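Local coordinates for protein geranylgeranyl pyrophosphate synthase (Corynebacterium glutamicum, PDB 3LK5) that probably condenses allylic diphosphates with isopentenyl diphosphate in isoprenoid biosynthesis, as a magnesium-dependent member of the FPP/GGPP synthase family, at residues D12-K20 and E356-R367. Residues are numbered along the deposited sequence; the frame is centred on the assembly and turned at random.
Sequences DAHDLDLDK and EVRAQLRALAIR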
loop_
_atom_site.group_PDB
_atom_site.type_symbol
_atom_site.label_atom_id
_atom_site.label_comp_id
_atom_site.label_asym_id
_atom_site.label_seq_id
_atom_site.Cartn_x
_atom_site.Cartn_y
_atom_site.Cartn_z
ATOM N N ASP A 12 19.134 -7.452 26.421
ATOM C CA ASP A 12 18.866 -8.849 26.805
ATOM C C ASP A 12 17.899 -9.522 25.799
ATOM O O ASP A 12 16.728 -9.130 25.671
ATOM C CB ASP A 12 18.348 -8.942 28.258
ATOM C CG ASP A 12 18.570 -10.329 28.903
ATOM O OD1 ASP A 12 18.465 -11.371 28.214
ATOM O OD2 ASP A 12 18.831 -10.372 30.128
ATOM N N ALA A 13 18.420 -10.538 25.105
ATOM C CA ALA A 13 17.720 -11.248 24.024
ATOM C C ALA A 13 16.721 -12.324 24.491
ATOM O O ALA A 13 16.114 -13.004 23.661
ATOM C CB ALA A 13 18.744 -11.864 23.067
ATOM N N HIS A 14 16.569 -12.483 25.807
ATOM C CA HIS A 14 15.672 -13.499 26.381
ATOM C C HIS A 14 14.646 -12.877 27.321
ATOM O O HIS A 14 13.741 -13.564 27.825
ATOM C CB HIS A 14 16.464 -14.600 27.104
ATOM C CG HIS A 14 16.911 -15.716 26.207
ATOM N ND1 HIS A 14 18.153 -15.738 25.602
ATOM C CD2 HIS A 14 16.280 -16.848 25.810
ATOM C CE1 HIS A 14 18.267 -16.835 24.874
ATOM N NE2 HIS A 14 17.144 -17.526 24.982
ATOM N N ASP A 15 14.778 -11.574 27.551
ATOM C CA ASP A 15 13.844 -10.892 28.437
ATOM C C ASP A 15 13.119 -9.745 27.729
ATOM O O ASP A 15 13.638 -9.131 26.784
ATOM C CB ASP A 15 14.522 -10.459 29.765
ATOM C CG ASP A 15 14.826 -8.961 29.827
ATOM O OD1 ASP A 15 14.293 -8.287 30.734
ATOM O OD2 ASP A 15 15.588 -8.456 28.970
ATOM N N LEU A 16 11.907 -9.481 28.201
ATOM C CA LEU A 16 11.035 -8.461 27.642
ATOM C C LEU A 16 11.119 -7.180 28.480
ATOM O O LEU A 16 10.697 -7.151 29.654
ATOM C CB LEU A 16 9.601 -9.007 27.594
ATOM C CG LEU A 16 8.472 -8.183 26.997
ATOM C CD1 LEU A 16 8.830 -7.696 25.614
ATOM C CD2 LEU A 16 7.211 -9.046 26.966
ATOM N N ASP A 17 11.690 -6.133 27.888
ATOM C CA ASP A 17 11.837 -4.853 28.565
ATOM C C ASP A 17 10.915 -3.848 27.892
ATOM O O ASP A 17 11.248 -3.304 26.854
ATOM C CB ASP A 17 13.297 -4.391 28.505
ATOM C CG ASP A 17 13.609 -3.260 29.476
ATOM O OD1 ASP A 17 12.826 -2.287 29.594
ATOM O OD2 ASP A 17 14.679 -3.334 30.109
ATOM N N LEU A 18 9.760 -3.591 28.501
ATOM C CA LEU A 18 8.722 -2.784 27.862
ATOM C C LEU A 18 9.192 -1.370 27.618
ATOM O O LEU A 18 8.919 -0.798 26.561
ATOM C CB LEU A 18 7.448 -2.728 28.713
ATOM C CG LEU A 18 6.833 -4.045 29.181
ATOM C CD1 LEU A 18 5.517 -3.735 29.885
ATOM C CD2 LEU A 18 6.622 -5.023 28.027
ATOM N N ASP A 19 9.881 -0.796 28.604
ATOM C CA ASP A 19 10.249 0.615 28.519
ATOM C C ASP A 19 11.370 0.930 27.528
ATOM O O ASP A 19 11.328 1.982 26.910
ATOM C CB ASP A 19 10.522 1.229 29.912
ATOM C CG ASP A 19 9.258 1.303 30.781
ATOM O OD1 ASP A 19 8.127 1.332 30.230
ATOM O OD2 ASP A 19 9.396 1.329 32.023
ATOM N N LYS A 20 12.342 0.035 27.356
ATOM C CA LYS A 20 13.473 0.314 26.447
ATOM C C LYS A 20 13.261 -0.207 25.017
ATOM O O LYS A 20 13.992 0.185 24.108
ATOM C CB LYS A 20 14.791 -0.297 26.953
ATOM C CG LYS A 20 15.266 0.212 28.323
ATOM C CD LYS A 20 16.697 -0.242 28.606
ATOM C CE LYS A 20 17.019 -0.203 30.103
ATOM N NZ LYS A 20 17.407 1.150 30.616
ATOM N N GLU A 356 9.042 -14.424 33.091
ATOM C CA GLU A 356 9.289 -13.011 32.849
ATOM C C GLU A 356 8.462 -12.476 31.668
ATOM O O GLU A 356 8.012 -11.315 31.682
ATOM C CB GLU A 356 10.802 -12.761 32.676
ATOM C CG GLU A 356 11.226 -11.822 31.528
ATOM C CD GLU A 356 10.946 -10.348 31.813
ATOM O OE1 GLU A 356 10.691 -9.993 32.991
ATOM O OE2 GLU A 356 10.979 -9.544 30.863
ATOM N N VAL A 357 8.293 -13.306 30.641
ATOM C CA VAL A 357 7.474 -12.933 29.491
ATOM C C VAL A 357 5.987 -12.830 29.882
ATOM O O VAL A 357 5.307 -11.851 29.533
ATOM C CB VAL A 357 7.670 -13.915 28.324
ATOM C CG1 VAL A 357 6.863 -13.457 27.105
ATOM C CG2 VAL A 357 9.185 -14.007 27.956
ATOM N N ARG A 358 5.496 -13.811 30.659
ATOM C CA ARG A 358 4.125 -13.768 31.153
ATOM C C ARG A 358 3.878 -12.494 31.949
ATOM O O ARG A 358 2.857 -11.817 31.763
ATOM C CB ARG A 358 3.804 -15.002 32.014
ATOM C CG ARG A 358 2.378 -14.998 32.538
ATOM C CD ARG A 358 2.046 -16.254 33.334
ATOM N NE ARG A 358 1.747 -17.406 32.479
ATOM C CZ ARG A 358 2.511 -18.498 32.443
ATOM N NH1 ARG A 358 3.604 -18.543 33.201
ATOM N NH2 ARG A 358 2.205 -19.535 31.663
ATOM N N ALA A 359 4.811 -12.197 32.860
ATOM C CA ALA A 359 4.737 -11.021 33.712
ATOM C C ALA A 359 4.614 -9.759 32.892
ATOM O O ALA A 359 3.803 -8.868 33.169
ATOM C CB ALA A 359 5.987 -10.945 34.654
ATOM N N GLN A 360 5.437 -9.663 31.872
ATOM C CA GLN A 360 5.381 -8.489 31.031
ATOM C C GLN A 360 4.134 -8.440 30.129
ATOM O O GLN A 360 3.620 -7.349 29.849
ATOM C CB GLN A 360 6.668 -8.377 30.211
ATOM C CG GLN A 360 7.919 -8.087 31.054
ATOM C CD GLN A 360 7.676 -7.053 32.158
ATOM O OE1 GLN A 360 7.340 -5.892 31.888
ATOM N NE2 GLN A 360 7.825 -7.480 33.405
ATOM N N LEU A 361 3.653 -9.591 29.656
ATOM C CA LEU A 361 2.362 -9.589 28.905
ATOM C C LEU A 361 1.202 -9.150 29.814
ATOM O O LEU A 361 0.319 -8.419 29.408
ATOM C CB LEU A 361 2.055 -10.973 28.284
ATOM C CG LEU A 361 2.948 -11.221 27.045
ATOM C CD1 LEU A 361 2.940 -12.675 26.676
ATOM C CD2 LEU A 361 2.482 -10.351 25.813
ATOM N N ARG A 362 1.240 -9.553 31.071
ATOM C CA ARG A 362 0.221 -9.065 32.026
ATOM C C ARG A 362 0.319 -7.563 32.223
ATOM O O ARG A 362 -0.687 -6.845 32.175
ATOM C CB ARG A 362 0.344 -9.796 33.375
ATOM C CG ARG A 362 0.038 -11.299 33.290
ATOM C CD ARG A 362 0.205 -11.987 34.679
ATOM N NE ARG A 362 -0.616 -11.305 35.695
ATOM C CZ ARG A 362 -1.901 -11.583 35.937
ATOM N NH1 ARG A 362 -2.522 -12.549 35.256
ATOM N NH2 ARG A 362 -2.569 -10.899 36.870
ATOM N N ALA A 363 1.537 -7.082 32.448
ATOM C CA ALA A 363 1.760 -5.648 32.631
ATOM C C ALA A 363 1.361 -4.823 31.412
ATOM O O ALA A 363 0.760 -3.742 31.556
ATOM C CB ALA A 363 3.234 -5.369 33.018
ATOM N N LEU A 364 1.696 -5.316 30.214
ATOM C CA LEU A 364 1.309 -4.622 28.989
ATOM C C LEU A 364 -0.199 -4.501 28.834
ATOM O O LEU A 364 -0.703 -3.466 28.397
ATOM C CB LEU A 364 1.858 -5.333 27.757
ATOM C CG LEU A 364 3.098 -4.802 27.078
ATOM C CD1 LEU A 364 3.368 -5.716 25.908
ATOM C CD2 LEU A 364 2.896 -3.363 26.581
ATOM N N ALA A 365 -0.907 -5.559 29.207
ATOM C CA ALA A 365 -2.359 -5.591 29.118
ATOM C C ALA A 365 -2.948 -4.578 30.088
ATOM O O ALA A 365 -3.845 -3.814 29.733
ATOM C CB ALA A 365 -2.892 -7.031 29.462
ATOM N N ILE A 366 -2.423 -4.574 31.306
ATOM C CA ILE A 366 -2.925 -3.671 32.337
ATOM C C ILE A 366 -2.678 -2.203 31.988
ATOM O O ILE A 366 -3.592 -1.388 32.105
ATOM C CB ILE A 366 -2.426 -4.122 33.740
ATOM C CG1 ILE A 366 -3.109 -5.462 34.087
ATOM C CG2 ILE A 366 -2.695 -3.043 34.778
ATOM C CD1 ILE A 366 -2.349 -6.357 35.111
ATOM N N ARG A 367 -1.472 -1.881 31.510
ATOM C CA ARG A 367 -1.218 -0.544 30.959
ATOM C C ARG A 367 -2.191 -0.205 29.808
ATOM O O ARG A 367 -2.737 0.895 29.797
ATOM C CB ARG A 367 0.245 -0.370 30.496
ATOM C CG ARG A 367 1.298 -0.627 31.576
ATOM C CD ARG A 367 2.556 0.238 31.382
ATOM N NE ARG A 367 3.774 -0.411 31.862
ATOM C CZ ARG A 367 3.971 -0.838 33.106
ATOM N NH1 ARG A 367 3.022 -0.707 34.021
ATOM N NH2 ARG A 367 5.121 -1.413 33.428
HETATM O O HOH W 1 9.529 -4.230 31.409
#
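The carboxylate of Glu-356 meets the backbone of Leu-16. Its OE2 accepts a hydrogen bond from Leu-16 N at 2.8 Å, through the anti lone pair. The bond is bent, 134° at the hydrogen. The carboxylate of Asp-15 crosses it at a slant, the two planes 34° apart, with Asp-15 OD1 3.5 Å from Glu-356 OE2. Two acids this close would probably raise the proton affinity of one of them. In the amide of Gln-360, OE1 lies 3.3 Å from Leu-18 CG. A bend at chi2 (-41°) carries OE1 there. Its hydrogen bond comes from a water that accepts from Leu-18 N, so the water bridges side chain and backbone. The side chains of Leu-16 and Gln-360 run antiparallel past one another, with Leu-16 CD2 3.4 Å from Gln-360 CB. Leu-18 CD2 packs on Leu-364 CG at 3.7 Å. Leu-18 CD1 approaches the guanidinium of Arg-367 obliquely. The N-terminal loop 12-20, which leads into helix 21-43, lies along helix 355-369, away from the magnesium site. Helix 65-78 adds to the apolar layer: Leu-16 also touches its Leu-68, Trp-71 and Ala-72, and Leu-364 its Tyr-69. Helices 236-263 and 329-347 pack against helix 355-369 at Ala-365.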